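Local coordinates for protein putative oxidoreductase molybdopterin-binding subunit (Sulfolobus tokodaii, PDB 4ZOH) that binds a pterin cytosine dinucleotide molybdenum cofactor and probably acts as the catalytic subunit of an oxidoreductase of the xanthine dehydrogenase and aldehyde oxidase family, at residues N177-Y182 with L231-R236; V350-G355 with A685-I690; A423-K428 with L495-K500. All blocks are in the same frame, centred on the assembly; numbering follows the deposited sequence.

Contact 1: N177-Y182 with L231-R236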
loop_
_atom_site.group_PDB
_atom_site.type_symbol
_atom_site.label_atom_id
_atom_site.label_comp_id
_atom_site.label_asym_id
_atom_site.label_seq_id
_atom_site.Cartn_x
_atom_site.Cartn_y
_atom_site.Cartn_z
ATOM N N ASN A 177 -5.830 -16.421 -5.492
ATOM C CA ASN A 177 -4.787 -17.429 -5.567
ATOM C C ASN A 177 -3.851 -17.346 -4.332
ATOM O O ASN A 177 -3.411 -18.366 -3.765
ATOM C CB ASN A 177 -3.927 -17.219 -6.827
ATOM C CG ASN A 177 -2.649 -18.063 -6.807
ATOM O OD1 ASN A 177 -2.693 -19.286 -6.568
ATOM N ND2 ASN A 177 -1.495 -17.415 -7.022
ATOM N N LYS A 178 -3.503 -16.125 -3.966
ATOM C CA LYS A 178 -2.463 -15.914 -2.980
ATOM C C LYS A 178 -2.948 -15.034 -1.800
ATOM O O LYS A 178 -3.566 -13.960 -1.996
ATOM C CB LYS A 178 -1.330 -15.305 -3.742
ATOM C CG LYS A 178 -0.190 -14.854 -2.925
ATOM C CD LYS A 178 0.710 -14.216 -3.969
ATOM C CE LYS A 178 1.886 -13.528 -3.351
ATOM N NZ LYS A 178 2.733 -13.117 -4.516
ATOM N N LEU A 179 -2.638 -15.482 -0.596
ATOM C CA LEU A 179 -2.830 -14.675 0.605
ATOM C C LEU A 179 -1.599 -13.821 0.862
ATOM O O LEU A 179 -0.512 -14.345 1.010
ATOM C CB LEU A 179 -3.029 -15.541 1.849
ATOM C CG LEU A 179 -3.331 -14.862 3.205
ATOM C CD1 LEU A 179 -4.469 -13.890 3.156
ATOM C CD2 LEU A 179 -3.524 -15.933 4.273
ATOM N N THR A 180 -1.779 -12.507 0.927
ATOM C CA THR A 180 -0.673 -11.649 1.490
ATOM C C THR A 180 -1.086 -11.232 2.896
ATOM O O THR A 180 -2.215 -10.799 3.060
ATOM C CB THR A 180 -0.383 -10.445 0.588
ATOM O OG1 THR A 180 0.009 -10.942 -0.696
ATOM C CG2 THR A 180 0.731 -9.609 1.143
ATOM N N PHE A 181 -0.208 -11.444 3.886
ATOM C CA PHE A 181 -0.514 -11.232 5.331
ATOM C C PHE A 181 0.559 -10.358 5.983
ATOM O O PHE A 181 1.740 -10.795 6.043
ATOM C CB PHE A 181 -0.481 -12.606 6.086
ATOM C CG PHE A 181 -1.283 -12.599 7.389
ATOM C CD1 PHE A 181 -2.656 -12.774 7.388
ATOM C CD2 PHE A 181 -0.658 -12.443 8.622
ATOM C CE1 PHE A 181 -3.401 -12.751 8.588
ATOM C CE2 PHE A 181 -1.382 -12.453 9.816
ATOM C CZ PHE A 181 -2.756 -12.614 9.806
ATOM N N TYR A 182 0.192 -9.143 6.448
ATOM C CA TYR A 182 1.153 -8.270 7.157
ATOM C C TYR A 182 0.859 -8.442 8.633
ATOM O O TYR A 182 -0.295 -8.470 9.004
ATOM C CB TYR A 182 0.977 -6.801 6.830
ATOM C CG TYR A 182 1.074 -6.400 5.375
ATOM C CD1 TYR A 182 2.233 -5.745 4.892
ATOM C CD2 TYR A 182 0.007 -6.627 4.498
ATOM C CE1 TYR A 182 2.291 -5.300 3.584
ATOM C CE2 TYR A 182 0.075 -6.200 3.181
ATOM C CZ TYR A 182 1.215 -5.553 2.754
ATOM O OH TYR A 182 1.271 -5.190 1.466
ATOM N N LEU A 231 -10.644 -15.805 7.535
ATOM C CA LEU A 231 -11.579 -14.842 7.009
ATOM C C LEU A 231 -11.217 -14.161 5.683
ATOM O O LEU A 231 -12.126 -13.933 4.843
ATOM C CB LEU A 231 -11.938 -13.799 8.042
ATOM C CG LEU A 231 -12.715 -14.326 9.249
ATOM C CD1 LEU A 231 -12.755 -13.244 10.297
ATOM C CD2 LEU A 231 -14.132 -14.759 8.857
ATOM N N ALA A 232 -9.909 -13.872 5.473
ATOM C CA ALA A 232 -9.515 -13.187 4.262
ATOM C C ALA A 232 -9.778 -14.087 3.061
ATOM O O ALA A 232 -10.178 -13.551 2.035
ATOM C CB ALA A 232 -8.045 -12.725 4.285
ATOM N N LEU A 233 -9.524 -15.406 3.170
ATOM C CA LEU A 233 -9.897 -16.365 2.105
ATOM C C LEU A 233 -11.376 -16.304 1.699
ATOM O O LEU A 233 -11.726 -16.397 0.533
ATOM C CB LEU A 233 -9.543 -17.823 2.453
ATOM C CG LEU A 233 -8.136 -18.070 2.990
ATOM C CD1 LEU A 233 -7.953 -19.556 3.097
ATOM C CD2 LEU A 233 -7.057 -17.416 2.170
ATOM N N MET A 234 -12.212 -16.098 2.687
ATOM C CA MET A 234 -13.627 -16.075 2.495
ATOM C C MET A 234 -14.120 -14.723 1.964
ATOM O O MET A 234 -14.909 -14.687 1.049
ATOM C CB MET A 234 -14.303 -16.407 3.838
ATOM C CG MET A 234 -15.609 -17.135 3.690
ATOM S SD MET A 234 -16.592 -16.932 5.161
ATOM C CE MET A 234 -18.003 -16.150 4.355
ATOM N N LEU A 235 -13.750 -13.632 2.610
ATOM C CA LEU A 235 -14.308 -12.337 2.283
ATOM C C LEU A 235 -13.755 -11.658 1.014
ATOM O O LEU A 235 -14.451 -10.841 0.433
ATOM C CB LEU A 235 -14.163 -11.390 3.468
ATOM C CG LEU A 235 -15.323 -11.608 4.432
ATOM C CD1 LEU A 235 -14.872 -12.279 5.679
ATOM C CD2 LEU A 235 -15.954 -10.268 4.805
ATOM N N ARG A 236 -12.516 -11.937 0.602
ATOM C CA ARG A 236 -11.972 -11.295 -0.637
ATOM C C ARG A 236 -11.817 -9.751 -0.630
ATOM O O ARG A 236 -11.761 -9.145 -1.723
ATOM C CB ARG A 236 -12.800 -11.688 -1.895
ATOM C CG ARG A 236 -13.063 -13.181 -2.088
ATOM C CD ARG A 236 -11.881 -14.050 -1.784
ATOM N NE ARG A 236 -12.233 -15.457 -2.064
ATOM C CZ ARG A 236 -12.018 -16.085 -3.222
ATOM N NH1 ARG A 236 -11.473 -15.444 -4.260
ATOM N NH2 ARG A 236 -12.316 -17.358 -3.335
#

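Contact 2: V350-G355 with A685-I690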
loop_
_atom_site.group_PDB
_atom_site.type_symbol
_atom_site.label_atom_id
_atom_site.label_comp_id
_atom_site.label_asym_id
_atom_site.label_seq_id
_atom_site.Cartn_x
_atom_site.Cartn_y
_atom_site.Cartn_z
ATOM N N VAL A 350 20.623 -18.053 51.934
ATOM C CA VAL A 350 21.563 -18.858 52.656
ATOM C C VAL A 350 22.583 -17.901 53.314
ATOM O O VAL A 350 22.711 -17.944 54.541
ATOM C CB VAL A 350 22.255 -19.839 51.717
ATOM C CG1 VAL A 350 23.473 -20.450 52.390
ATOM C CG2 VAL A 350 21.283 -20.938 51.298
ATOM N N ALA A 351 23.265 -17.068 52.483
ATOM C CA ALA A 351 24.205 -15.992 52.922
ATOM C C ALA A 351 23.662 -15.257 54.134
ATOM O O ALA A 351 24.321 -15.229 55.166
ATOM C CB ALA A 351 24.602 -15.034 51.772
ATOM N N ASP A 352 22.428 -14.793 54.053
ATOM C CA ASP A 352 21.753 -14.174 55.154
ATOM C C ASP A 352 21.491 -15.053 56.366
ATOM O O ASP A 352 21.435 -14.549 57.508
ATOM C CB ASP A 352 20.419 -13.601 54.690
ATOM C CG ASP A 352 20.580 -12.249 53.943
ATOM O OD1 ASP A 352 21.745 -11.796 53.790
ATOM O OD2 ASP A 352 19.549 -11.627 53.549
ATOM N N GLU A 353 21.249 -16.348 56.134
ATOM C CA GLU A 353 21.016 -17.272 57.240
ATOM C C GLU A 353 22.361 -17.630 57.915
ATOM O O GLU A 353 22.426 -17.707 59.095
ATOM C CB GLU A 353 20.237 -18.507 56.775
ATOM C CG GLU A 353 19.567 -19.274 57.897
ATOM C CD GLU A 353 18.427 -18.516 58.521
ATOM O OE1 GLU A 353 17.944 -17.574 57.855
ATOM O OE2 GLU A 353 18.018 -18.843 59.676
ATOM N N LEU A 354 23.438 -17.784 57.155
ATOM C CA LEU A 354 24.714 -18.092 57.714
ATOM C C LEU A 354 25.630 -16.887 58.026
ATOM O O LEU A 354 26.820 -17.109 58.251
ATOM C CB LEU A 354 25.451 -19.041 56.768
ATOM C CG LEU A 354 24.717 -20.310 56.260
ATOM C CD1 LEU A 354 25.747 -21.138 55.550
ATOM C CD2 LEU A 354 24.041 -21.104 57.380
ATOM N N GLY A 355 25.127 -15.644 58.015
ATOM C CA GLY A 355 25.976 -14.417 58.120
ATOM C C GLY A 355 27.187 -14.404 57.192
ATOM O O GLY A 355 28.267 -13.955 57.576
ATOM N N ALA A 685 19.125 -6.520 46.767
ATOM C CA ALA A 685 19.325 -5.153 47.284
ATOM C C ALA A 685 18.265 -4.760 48.253
ATOM O O ALA A 685 18.629 -4.341 49.381
ATOM C CB ALA A 685 19.491 -4.105 46.194
ATOM N N VAL A 686 16.987 -4.898 47.881
ATOM C CA VAL A 686 15.910 -4.423 48.745
ATOM C C VAL A 686 15.893 -5.237 50.044
ATOM O O VAL A 686 15.502 -4.740 51.124
ATOM C CB VAL A 686 14.537 -4.517 48.089
ATOM C CG1 VAL A 686 13.410 -4.051 49.031
ATOM C CG2 VAL A 686 14.462 -3.623 46.856
ATOM N N GLU A 687 16.289 -6.509 49.915
ATOM C CA GLU A 687 16.174 -7.408 51.031
ATOM C C GLU A 687 17.183 -6.986 52.086
ATOM O O GLU A 687 16.825 -6.961 53.256
ATOM C CB GLU A 687 16.438 -8.846 50.604
ATOM C CG GLU A 687 16.312 -9.831 51.754
ATOM C CD GLU A 687 16.353 -11.283 51.279
ATOM O OE1 GLU A 687 17.360 -11.700 50.673
ATOM O OE2 GLU A 687 15.347 -11.973 51.479
ATOM N N GLN A 688 18.415 -6.665 51.649
ATOM C CA GLN A 688 19.449 -6.049 52.501
ATOM C C GLN A 688 18.932 -4.862 53.269
ATOM O O GLN A 688 19.211 -4.775 54.435
ATOM C CB GLN A 688 20.716 -5.723 51.731
ATOM C CG GLN A 688 21.430 -6.956 51.248
ATOM C CD GLN A 688 21.692 -7.864 52.409
ATOM O OE1 GLN A 688 22.428 -7.491 53.354
ATOM N NE2 GLN A 688 21.032 -9.042 52.410
ATOM N N CYS A 689 18.119 -3.994 52.661
ATOM C CA CYS A 689 17.485 -2.862 53.389
ATOM C C CYS A 689 16.344 -3.203 54.348
ATOM O O CYS A 689 15.917 -2.337 55.067
ATOM C CB CYS A 689 17.098 -1.649 52.433
ATOM S SG CYS A 689 18.360 -0.306 52.289
ATOM N N ILE A 690 15.778 -4.400 54.390
ATOM C CA ILE A 690 14.484 -4.418 55.123
ATOM C C ILE A 690 14.240 -4.893 56.538
ATOM O O ILE A 690 13.411 -4.279 57.216
ATOM C CB ILE A 690 13.214 -4.820 54.337
ATOM C CG1 ILE A 690 13.484 -5.979 53.371
ATOM C CG2 ILE A 690 12.511 -3.573 53.825
ATOM C CD1 ILE A 690 12.205 -6.658 52.922
#

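Contact 3: A423-K428 with L495-K500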
loop_
_atom_site.group_PDB
_atom_site.type_symbol
_atom_site.label_atom_id
_atom_site.label_comp_id
_atom_site.label_asym_id
_atom_site.label_seq_id
_atom_site.Cartn_x
_atom_site.Cartn_y
_atom_site.Cartn_z
ATOM N N ALA A 423 20.918 -15.841 4.977
ATOM C CA ALA A 423 21.273 -14.497 4.549
ATOM C C ALA A 423 21.392 -14.572 3.044
ATOM O O ALA A 423 22.000 -15.564 2.530
ATOM C CB ALA A 423 22.617 -14.040 5.193
ATOM N N ARG A 424 20.873 -13.544 2.358
ATOM C CA ARG A 424 21.059 -13.423 0.920
ATOM C C ARG A 424 21.844 -12.124 0.670
ATOM O O ARG A 424 21.505 -11.134 1.278
ATOM C CB ARG A 424 19.662 -13.403 0.216
ATOM C CG ARG A 424 19.613 -12.770 -1.158
ATOM C CD ARG A 424 18.234 -12.801 -1.799
ATOM N NE ARG A 424 18.309 -12.145 -3.125
ATOM C CZ ARG A 424 17.533 -11.159 -3.572
ATOM N NH1 ARG A 424 16.520 -10.683 -2.862
ATOM N NH2 ARG A 424 17.751 -10.684 -4.776
ATOM N N ILE A 425 22.854 -12.121 -0.226
ATOM C CA ILE A 425 23.465 -10.862 -0.625
ATOM C C ILE A 425 23.451 -10.782 -2.142
ATOM O O ILE A 425 23.777 -11.737 -2.814
ATOM C CB ILE A 425 24.895 -10.639 0.024
ATOM C CG1 ILE A 425 25.362 -9.210 -0.115
ATOM C CG2 ILE A 425 25.938 -11.560 -0.614
ATOM C CD1 ILE A 425 26.568 -8.878 0.813
ATOM N N SER A 426 23.140 -9.621 -2.692
ATOM C CA SER A 426 22.971 -9.552 -4.130
ATOM C C SER A 426 23.569 -8.294 -4.721
ATOM O O SER A 426 23.406 -7.212 -4.147
ATOM C CB SER A 426 21.458 -9.579 -4.370
ATOM O OG SER A 426 21.172 -9.419 -5.713
ATOM N N VAL A 427 24.143 -8.365 -5.909
ATOM C CA VAL A 427 24.737 -7.151 -6.495
ATOM C C VAL A 427 24.154 -6.861 -7.845
ATOM O O VAL A 427 24.143 -7.744 -8.727
ATOM C CB VAL A 427 26.293 -7.275 -6.625
ATOM C CG1 VAL A 427 26.908 -5.987 -7.185
ATOM C CG2 VAL A 427 26.895 -7.684 -5.265
ATOM N N LYS A 428 23.671 -5.627 -8.042
ATOM C CA LYS A 428 22.961 -5.306 -9.302
ATOM C C LYS A 428 24.062 -4.884 -10.347
ATOM O O LYS A 428 25.218 -4.626 -9.983
ATOM C CB LYS A 428 21.961 -4.181 -9.092
ATOM C CG LYS A 428 20.873 -4.472 -8.040
ATOM C CD LYS A 428 19.658 -3.555 -8.137
ATOM C CE LYS A 428 18.452 -4.162 -7.336
ATOM N NZ LYS A 428 18.003 -5.444 -7.977
ATOM N N LEU A 495 27.953 -13.431 7.521
ATOM C CA LEU A 495 29.388 -13.589 7.320
ATOM C C LEU A 495 29.662 -14.600 6.176
ATOM O O LEU A 495 30.418 -14.299 5.233
ATOM C CB LEU A 495 29.953 -14.026 8.677
ATOM C CG LEU A 495 31.303 -13.702 9.241
ATOM C CD1 LEU A 495 31.866 -12.387 8.783
ATOM C CD2 LEU A 495 31.153 -13.735 10.760
ATOM N N LEU A 496 29.002 -15.764 6.207
ATOM C CA LEU A 496 29.094 -16.737 5.114
ATOM C C LEU A 496 28.698 -16.183 3.736
ATOM O O LEU A 496 29.406 -16.403 2.723
ATOM C CB LEU A 496 28.246 -17.986 5.429
ATOM C CG LEU A 496 28.659 -18.873 6.629
ATOM C CD1 LEU A 496 27.652 -19.999 6.806
ATOM C CD2 LEU A 496 30.087 -19.442 6.402
ATOM N N ALA A 497 27.596 -15.411 3.681
ATOM C CA ALA A 497 27.113 -14.990 2.365
ATOM C C ALA A 497 28.039 -13.962 1.835
ATOM O O ALA A 497 28.331 -13.950 0.637
ATOM C CB ALA A 497 25.709 -14.424 2.449
ATOM N N SER A 498 28.483 -13.051 2.713
ATOM C CA SER A 498 29.414 -11.986 2.275
ATOM C C SER A 498 30.715 -12.613 1.760
ATOM O O SER A 498 31.245 -12.174 0.769
ATOM C CB SER A 498 29.709 -11.048 3.448
ATOM O OG SER A 498 28.511 -10.443 3.870
ATOM N N GLN A 499 31.196 -13.646 2.473
ATOM C CA GLN A 499 32.447 -14.351 2.110
ATOM C C GLN A 499 32.280 -15.001 0.714
ATOM O O GLN A 499 33.130 -14.771 -0.173
ATOM C CB GLN A 499 32.866 -15.375 3.211
ATOM C CG GLN A 499 34.248 -16.065 2.947
ATOM C CD GLN A 499 35.395 -15.043 2.733
ATOM O OE1 GLN A 499 35.568 -14.104 3.528
ATOM N NE2 GLN A 499 36.125 -15.182 1.628
ATOM N N LYS A 500 31.149 -15.711 0.496
ATOM C CA LYS A 500 30.819 -16.299 -0.827
ATOM C C LYS A 500 30.863 -15.235 -1.911
ATOM O O LYS A 500 31.430 -15.475 -2.983
ATOM C CB LYS A 500 29.437 -16.959 -0.866
ATOM C CG LYS A 500 29.302 -18.279 -0.126
ATOM C CD LYS A 500 28.381 -19.201 -0.935
ATOM C CE LYS A 500 27.713 -20.262 -0.077
ATOM N NZ LYS A 500 26.419 -19.741 0.435
#

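Contact 1: N177-Y182 with L231-R236
Leu179 meets Ala232 and Leu233 where helix 223-235 packs on one face of a mixed beta sheet. The strand gives one leucine to this contact, and its two methyl branches divide the work. Leu179 CD1 lies 3.9 Å from Ala232 CB. Leu179 CD2 faces the end of Leu233 more loosely, with CD2 to CD2 at 4.4 Å. With CG anti to the backbone N (chi1 -176°), CD1 is set beside Ala232 and CD2 beside the end of Leu233. Ala232 points its CB at the strand. The nearest CA pair is Leu179 with Leu233, 7.4 Å apart. Leu233 does not aim its CB at the strand, but its tip bends in. The contact is small, 103 Å² in all, and wholly apolar.

The next shell widens it. Leu179 also rests on Ala229, one turn back on the helix, and its backbone is paired with Asn203 and Arg205 on the other flank. Ala232 touches Ala172 and Leu233 touches Phe174, both on the neighbouring strand 170-174. The helix stops at Arg236, which has positive phi. Its carbonyl O accepts a hydrogen bond from Lys19 of the second subunit. Arg236 NE makes a weak hydrogen bond to Leu233 O, 2.8 Å.

Contact 2: V350-G355 with A685-I690
Asp352 and Gln688 bridge two helices through a carboxylate and an amide. Both oxygens of Asp352 reach the same nitrogen. Gln688 NE2 gives a hydrogen bond to Asp352 OD1 at 3.2 Å, with an N-H...O angle of 143°. A second, weak bond runs from Gln688 NE2 to Asp352 OD2, also 3.2 Å. OD1 receives the N-H on its syn lone pair, the side of the other oxygen. The two groups are not coplanar: the carboxylate and amide planes are 49° apart. The amide arrives there because the glutamine chain folds at chi2 (-55°), turning its end toward the aspartate although its CB does not point that way. Without the amide, as with an alanine in place of Gln688, the Asp352 carboxylate would probably be left without its mate beside another acid.

That acid is Glu687. Its chain is extended, with CG anti to the backbone N, and it runs past Asp352 in the opposite direction. Glu687 OE1 comes within 3.6 Å of Asp352 OD2, a close pair of like charges. Arg345, on the same helix as Asp352, makes a salt bridge to Glu687 OE2, which also takes the backbone N-H of Ile694. This arginine and the amide would probably offset much of the repulsion. Asp352 is exposed to solvent, whereas Glu687 is buried. The next residue after Gln688, Cys689, is disulfide-bonded to Cys405. The whole is a polar helix-helix contact between helices 336-353 and 673-688, with one amide nitrogen bonded to both oxygens of a carboxylate, once weakly.

Contact 3: A423-K428 with L495-K500
The flat groups that meet side chains between Ala423-Ile425 and Ala497-Ser498 are backbone peptides, touched at their carbonyl oxygens. Ile425 CG2 sits 3.6 Å from Ala497 O, and the carbonyl carbon is farther from this methyl. In return, Ala423 O lies 3.9 Å from Ala497 CB. The rest is aliphatic. Ala497 CB is the centre of the contact: Ala423 CB and Ile425 CG2 each approach it to 4.2 Å. One helix methyl is thus set between two strand residues whose CBs both point at the helix.

Ile425 covers the helix with two branches. CG1 stands anti to the backbone N (chi1 -166°), which takes CD1 to Ser498 while CG2 stays over Ala497. Ile425 CD1 touches Ser498 OG at 3.9 Å, a van der Waals contact only. The hydroxyl is hydrogen-bonded to Val494 O, one turn earlier, so this buried group has its partner in its own helix, and the isoleucine methyl only packs on it. Ala423 and Ala497 are both small, consistent with the close approach of the axes, 7.6 Å. The axes point roughly the same way, with 29° between their directions.

Ala423 also touches Ala493 and Val494, and Ile425 touches Leu501, so the strand follows helix 486-512 for about two turns, with helix 446-458 packed beside that helix against Leu495 and Ser498. On the other face of the strand Arg424 makes a salt bridge to Asp553, and strand 420-427 lies between strands 433-437 and 553-559 in a mixed sheet.

Overall arrangement
Contacts 1 and 3 are buried helix-on-sheet contacts built on aliphatic carbons, but they join different helices and different sheets. Each has an alanine of the helix facing the strand, and contact 3 buries more surface. Their centres are about 33 Å apart, and residues of both segment pairs reach the second subunit. Contact 2 differs in kind. It joins two helices, is only partly buried, and depends on hydrogen bonds and charges. It lies on the opposite side of the chain's centre from both others, about 58 Å from contact 1 and about 54 Å from contact 3 between centres. In sequence, contact 3 is nested inside the long loop that contact 2 closes.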